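Local coordinates for aldo-keto Reductase, OXIDOREDUCTASE (Salmonella typhimurium, PDB 5T79), which probably acts as an NADPH-dependent aldo-keto reductase, studied for the biocatalytic conversion of 3-hydroxybutanal to 1,3-butanediol, at residues E148-K151 with A152-H155; G111-K114 with Y115-S119. All blocks are in the same frame, centred on the assembly; numbering follows the deposited sequence.

Contact 1. Residues E148-K151 with A152-H155; sequences ETMK and ALDH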
ATOM      1  N   GLU A 148      11.327  12.705 -17.857  1.00 14.87           N
ATOM      2  CA  GLU A 148      12.164  11.520 -18.062  1.00 13.68           C
ATOM      3  C   GLU A 148      11.637  10.346 -17.241  1.00 17.18           C
ATOM      4  O   GLU A 148      11.546   9.212 -17.745  1.00 16.53           O
ATOM      5  CB  GLU A 148      13.648  11.791 -17.703  1.00 15.29           C
ATOM      6  CG  GLU A 148      14.511  10.527 -17.791  1.00 14.41           C
ATOM      7  CD  GLU A 148      15.980  10.713 -17.469  1.00 17.42           C
ATOM      8  OE1 GLU A 148      16.560  11.729 -17.903  1.00 15.50           O
ATOM      9  OE2 GLU A 148      16.573   9.807 -16.852  1.00 11.67           O
ATOM     10  N   THR A 149      11.309  10.613 -15.965  1.00 12.29           N
ATOM     11  CA  THR A 149      10.802   9.567 -15.072  1.00 11.80           C
ATOM     12  C   THR A 149       9.478   9.002 -15.595  1.00 14.28           C
ATOM     13  O   THR A 149       9.276   7.789 -15.591  1.00 13.12           O
ATOM     14  CB  THR A 149      10.614  10.103 -13.643  1.00 15.92           C
ATOM     15  OG1 THR A 149      11.835  10.729 -13.212  1.00 14.56           O
ATOM     16  CG2 THR A 149      10.274   8.971 -12.670  1.00 15.48           C
ATOM     17  N   MET A 150       8.584   9.888 -16.038  1.00 13.45           N
ATOM     18  CA  MET A 150       7.271   9.481 -16.525  1.00 12.71           C
ATOM     19  C   MET A 150       7.371   8.737 -17.844  1.00 16.87           C
ATOM     20  O   MET A 150       6.610   7.778 -18.062  1.00 15.52           O
ATOM     21  CB  MET A 150       6.331  10.688 -16.646  1.00 14.74           C
ATOM     22  CG  MET A 150       5.996  11.338 -15.303  1.00 15.96           C
ATOM     23  SD  MET A 150       5.201  10.311 -14.023  1.00 17.56           S
ATOM     24  CE  MET A 150       6.585   9.969 -12.974  1.00 14.78           C
ATOM     25  N   LYS A 151       8.290   9.172 -18.724  1.00 14.07           N
ATOM     26  CA  LYS A 151       8.543   8.490 -19.993  1.00 14.02           C
ATOM     27  C   LYS A 151       9.106   7.053 -19.734  1.00 16.71           C
ATOM     28  O   LYS A 151       8.794   6.142 -20.512  1.00 15.82           O
ATOM     29  CB  LYS A 151       9.503   9.301 -20.861  1.00 17.37           C
ATOM     30  CG  LYS A 151       9.617   8.760 -22.287  1.00 32.22           C
ATOM     31  CD  LYS A 151      10.105   9.807 -23.257  1.00 46.40           C
ATOM     32  CE  LYS A 151       9.014  10.723 -23.754  1.00 45.18           C
ATOM     33  NZ  LYS A 151       9.598  11.939 -24.372  1.00 48.77           N
ATOM     34  N   ALA A 152       9.919   6.863 -18.655  1.00 14.65           N
ATOM     35  CA  ALA A 152      10.423   5.523 -18.275  1.00 13.80           C
ATOM     36  C   ALA A 152       9.238   4.632 -17.851  1.00 15.12           C
ATOM     37  O   ALA A 152       9.181   3.476 -18.256  1.00 14.63           O
ATOM     38  CB  ALA A 152      11.451   5.613 -17.156  1.00 14.36           C
ATOM     39  N   LEU A 153       8.256   5.190 -17.103  1.00 13.64           N
ATOM     40  CA  LEU A 153       7.039   4.442 -16.719  1.00 11.90           C
ATOM     41  C   LEU A 153       6.226   4.064 -17.969  1.00 15.77           C
ATOM     42  O   LEU A 153       5.826   2.909 -18.115  1.00 13.14           O
ATOM     43  CB  LEU A 153       6.163   5.266 -15.742  1.00 10.92           C
ATOM     44  CG  LEU A 153       6.796   5.564 -14.360  1.00 12.53           C
ATOM     45  CD1 LEU A 153       5.816   6.368 -13.504  1.00 11.94           C
ATOM     46  CD2 LEU A 153       7.176   4.241 -13.605  1.00 12.11           C
ATOM     47  N   ASP A 154       5.966   5.041 -18.856  1.00 14.42           N
ATOM     48  CA  ASP A 154       5.252   4.833 -20.127  1.00 14.90           C
ATOM     49  C   ASP A 154       5.971   3.736 -20.963  1.00 17.39           C
ATOM     50  O   ASP A 154       5.329   2.825 -21.479  1.00 16.30           O
ATOM     51  CB  ASP A 154       5.224   6.170 -20.910  1.00 17.17           C
ATOM     52  CG  ASP A 154       4.636   6.043 -22.302  1.00 22.64           C
ATOM     53  OD1 ASP A 154       3.421   5.803 -22.410  1.00 20.20           O
ATOM     54  OD2 ASP A 154       5.396   6.202 -23.284  1.00 22.97           O
ATOM     55  N   HIS A 155       7.313   3.812 -21.057  1.00 13.42           N
ATOM     56  CA  HIS A 155       8.094   2.807 -21.799  1.00 13.14           C
ATOM     57  C   HIS A 155       7.896   1.383 -21.243  1.00 15.98           C
ATOM     58  O   HIS A 155       7.718   0.447 -22.023  1.00 15.26           O
ATOM     59  CB  HIS A 155       9.594   3.170 -21.751  1.00 13.62           C
ATOM     60  CG  HIS A 155      10.482   2.153 -22.387  1.00 15.98           C
ATOM     61  ND1 HIS A 155      10.584   2.044 -23.758  1.00 18.15           N
ATOM     62  CD2 HIS A 155      11.292   1.237 -21.807  1.00 17.52           C
ATOM     63  CE1 HIS A 155      11.456   1.072 -23.971  1.00 18.65           C
ATOM     64  NE2 HIS A 155      11.917   0.566 -22.822  1.00 18.47           N
TER
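Helix 146-158, the crossover helix of the beta-alpha-beta unit between strands 132-137 and 162-168 of the TIM-barrel fold, supplies both halves of this contact, and M150 and L153, three residues apart, meet on its buried side. Four successive i to i+4 backbone bonds run through about two turns of the helix: A152 N to E148 O, L153 N to T149 O, D154 N to M150 O and H155 N to K151 O. The third is the straightest, with an N-H...O angle of 171° and 2.9 Å from D154 N to M150 O; the longest is L153 N to T149 O at 3.2 Å. The side-chain touch comes from the methyl end of M150: its CE lies 3.7 Å from L153 CD1, and its SD is 4.0 Å from that same methyl carbon. The two side chains lie side by side and point the same way; M150 is bent at chi2 (-59°) and again at chi3 (102°), which sets CE against L153 CD1. M150 also packs on A178, I181 and L182 of helix 172-185, whereas L153 faces L116 and F135. D154 OD1 forms a salt bridge with R158 NE and a hydrogen bond with T187 OG1. H155, a zinc ligand in a structure of this protein, has no zinc bound here. Thioether and methyl groups thus make an apolar seam toward the flanking helices and strand 132-137, while the buried carboxylate of D154 finds its polar partners beyond 148-155.

Contact 2. Residues G111-K114 with Y115-S119; sequences GSRK and YLIAS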
ATOM      1  N   GLY A 111      15.171   8.990  -9.524  1.00 12.83           N
ATOM      2  CA  GLY A 111      14.306   8.848 -10.674  1.00 12.02           C
ATOM      3  C   GLY A 111      14.752   8.731 -12.112  1.00 15.42           C
ATOM      4  O   GLY A 111      13.949   8.980 -12.990  1.00 16.00           O
ATOM      5  N   SER A 112      16.003   8.374 -12.369  1.00 12.89           N
ATOM      6  CA  SER A 112      16.447   8.296 -13.755  1.00 12.60           C
ATOM      7  C   SER A 112      15.784   7.131 -14.495  1.00 16.05           C
ATOM      8  O   SER A 112      15.368   6.138 -13.886  1.00 14.77           O
ATOM      9  CB  SER A 112      17.962   8.140 -13.849  1.00 14.71           C
ATOM     10  OG  SER A 112      18.410   6.911 -13.280  1.00 15.89           O
ATOM     11  N   ARG A 113      15.743   7.244 -15.826  1.00 13.59           N
ATOM     12  CA  ARG A 113      15.270   6.177 -16.704  1.00 13.11           C
ATOM     13  C   ARG A 113      16.166   4.946 -16.503  1.00 16.15           C
ATOM     14  O   ARG A 113      15.666   3.827 -16.409  1.00 14.61           O
ATOM     15  CB  ARG A 113      15.316   6.669 -18.152  1.00 13.34           C
ATOM     16  CG  ARG A 113      15.034   5.586 -19.205  1.00 12.17           C
ATOM     17  CD  ARG A 113      15.343   6.138 -20.595  1.00 10.80           C
ATOM     18  NE  ARG A 113      14.950   5.224 -21.677  1.00 13.09           N
ATOM     19  CZ  ARG A 113      13.700   5.071 -22.118  1.00 18.90           C
ATOM     20  NH1 ARG A 113      12.708   5.766 -21.579  1.00 16.71           N
ATOM     21  NH2 ARG A 113      13.439   4.233 -23.117  1.00 16.39           N
ATOM     22  N   LYS A 114      17.478   5.171 -16.342  1.00 13.20           N
ATOM     23  CA  LYS A 114      18.457   4.099 -16.095  1.00 13.15           C
ATOM     24  C   LYS A 114      18.061   3.319 -14.838  1.00 14.71           C
ATOM     25  O   LYS A 114      17.969   2.094 -14.877  1.00 14.89           O
ATOM     26  CB  LYS A 114      19.878   4.717 -15.964  1.00 15.73           C
ATOM     27  CG  LYS A 114      20.899   3.949 -15.108  1.00 23.37           C
ATOM     28  CD  LYS A 114      21.498   2.785 -15.846  1.00 20.40           C
ATOM     29  CE  LYS A 114      22.812   2.286 -15.240  1.00 14.61           C
ATOM     30  NZ  LYS A 114      23.321   1.143 -16.052  1.00 11.97           N
ATOM     31  N   TYR A 115      17.815   4.017 -13.723  1.00 10.39           N
ATOM     32  CA  TYR A 115      17.481   3.321 -12.485  1.00 10.15           C
ATOM     33  C   TYR A 115      16.149   2.583 -12.594  1.00 13.34           C
ATOM     34  O   TYR A 115      16.101   1.408 -12.209  1.00 11.99           O
ATOM     35  CB  TYR A 115      17.486   4.289 -11.289  1.00 10.62           C
ATOM     36  CG  TYR A 115      16.956   3.743  -9.975  1.00 10.93           C
ATOM     37  CD1 TYR A 115      17.401   2.516  -9.467  1.00 12.50           C
ATOM     38  CD2 TYR A 115      16.112   4.504  -9.183  1.00 11.22           C
ATOM     39  CE1 TYR A 115      16.916   2.021  -8.244  1.00 12.41           C
ATOM     40  CE2 TYR A 115      15.675   4.051  -7.941  1.00 12.43           C
ATOM     41  CZ  TYR A 115      16.077   2.811  -7.474  1.00 14.92           C
ATOM     42  OH  TYR A 115      15.553   2.384  -6.279  1.00 16.76           O
ATOM     43  N   LEU A 116      15.085   3.244 -13.084  1.00 11.89           N
ATOM     44  CA  LEU A 116      13.752   2.600 -13.158  1.00 11.25           C
ATOM     45  C   LEU A 116      13.760   1.337 -14.041  1.00 13.74           C
ATOM     46  O   LEU A 116      13.218   0.303 -13.628  1.00 12.75           O
ATOM     47  CB  LEU A 116      12.681   3.591 -13.647  1.00 11.09           C
ATOM     48  CG  LEU A 116      11.901   4.322 -12.521  1.00 14.09           C
ATOM     49  CD1 LEU A 116      12.821   5.104 -11.593  1.00 14.61           C
ATOM     50  CD2 LEU A 116      10.853   5.306 -13.107  1.00 15.80           C
ATOM     51  N   ILE A 117      14.381   1.410 -15.234  1.00 11.20           N
ATOM     52  CA  ILE A 117      14.397   0.238 -16.121  1.00 11.20           C
ATOM     53  C   ILE A 117      15.281  -0.874 -15.515  1.00 14.39           C
ATOM     54  O   ILE A 117      14.845  -2.033 -15.475  1.00 12.56           O
ATOM     55  CB  ILE A 117      14.844   0.609 -17.562  1.00 14.76           C
ATOM     56  CG1 ILE A 117      13.825   1.584 -18.210  1.00 15.48           C
ATOM     57  CG2 ILE A 117      15.012  -0.661 -18.402  1.00 15.91           C
ATOM     58  CD1 ILE A 117      14.200   2.088 -19.677  1.00 14.66           C
ATOM     59  N   ALA A 118      16.508  -0.534 -15.063  1.00 12.24           N
ATOM     60  CA  ALA A 118      17.390  -1.565 -14.480  1.00 11.99           C
ATOM     61  C   ALA A 118      16.744  -2.169 -13.211  1.00 14.61           C
ATOM     62  O   ALA A 118      16.820  -3.383 -13.014  1.00 13.58           O
ATOM     63  CB  ALA A 118      18.767  -0.985 -14.152  1.00 12.48           C
ATOM     64  N   SER A 119      16.095  -1.336 -12.377  1.00 11.63           N
ATOM     65  CA  SER A 119      15.480  -1.857 -11.143  1.00 10.75           C
ATOM     66  C   SER A 119      14.297  -2.757 -11.430  1.00 13.99           C
ATOM     67  O   SER A 119      14.191  -3.808 -10.809  1.00 12.78           O
ATOM     68  CB  SER A 119      15.051  -0.749 -10.194  1.00 12.86           C
ATOM     69  OG  SER A 119      14.614  -1.366  -8.990  1.00 14.67           O
TER
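This local contact is the N-terminus of helix 113-127, the crossover helix between strands 93-98 and 132-137 of the aldo-keto reductase barrel, with S112 at the N-cap position accepting from Y115. The evidence for the N-cap is the bond from Y115 N to S112 OG, 3.0 Å long with an N-H...O angle of 160°. A chi1 of 64° sets OG between the backbone N and the carbonyl carbon of S112, which turns the hydroxyl over the helix end. OG also approaches the CB of Y115 at 3.4 Å. Regular helical bonding begins with the carbonyl of the same serine: L116 N donates to S112 O over 3.0 Å at a nearly straight 175°, followed by I117 N to R113 O and A118 N to K114 O. The cap residue therefore accepts two amides of the first turn, one through its side chain and one through its backbone. L116 CD1 reaches back to this start, 3.6 Å from S112 O and 4.1 Å from G111 CA, and the L116 side chain also packs on F135 and H137 of strand 132-137. Beyond its CB the buried Y115 side chain turns away: its OH is hydrogen-bonded with N64 ND2 and its ring meets W103 edge-to-face. On another flank R113 and I117 run side by side. The extended run from CG to NE carries R113 along I117, whose CD1 is 3.6 Å from R113 CG and lies 3.7 Å above one guanidinium face, offset toward its rim.

Contact 1 lies within a helix already under way and is mostly buried; contact 2 holds the start of the preceding crossover helix and is only partly buried. Their chemistry follows: hydroxyl capping and an aliphatic-guanidinium face in 111-119, a thioether-methyl pair in 148-155. The two touch directly, with centres about 9 Å apart. T149 OG1 lies 2.8 Å from G111 O and E148 OE2 lies 2.9 Å from R113 N, both probable hydrogen bonds, which tie side chains of the second helix to the backbone where the first begins. H155 ND1 packs near R113 NH2 at 3.7 Å, and L116 also packs on T149.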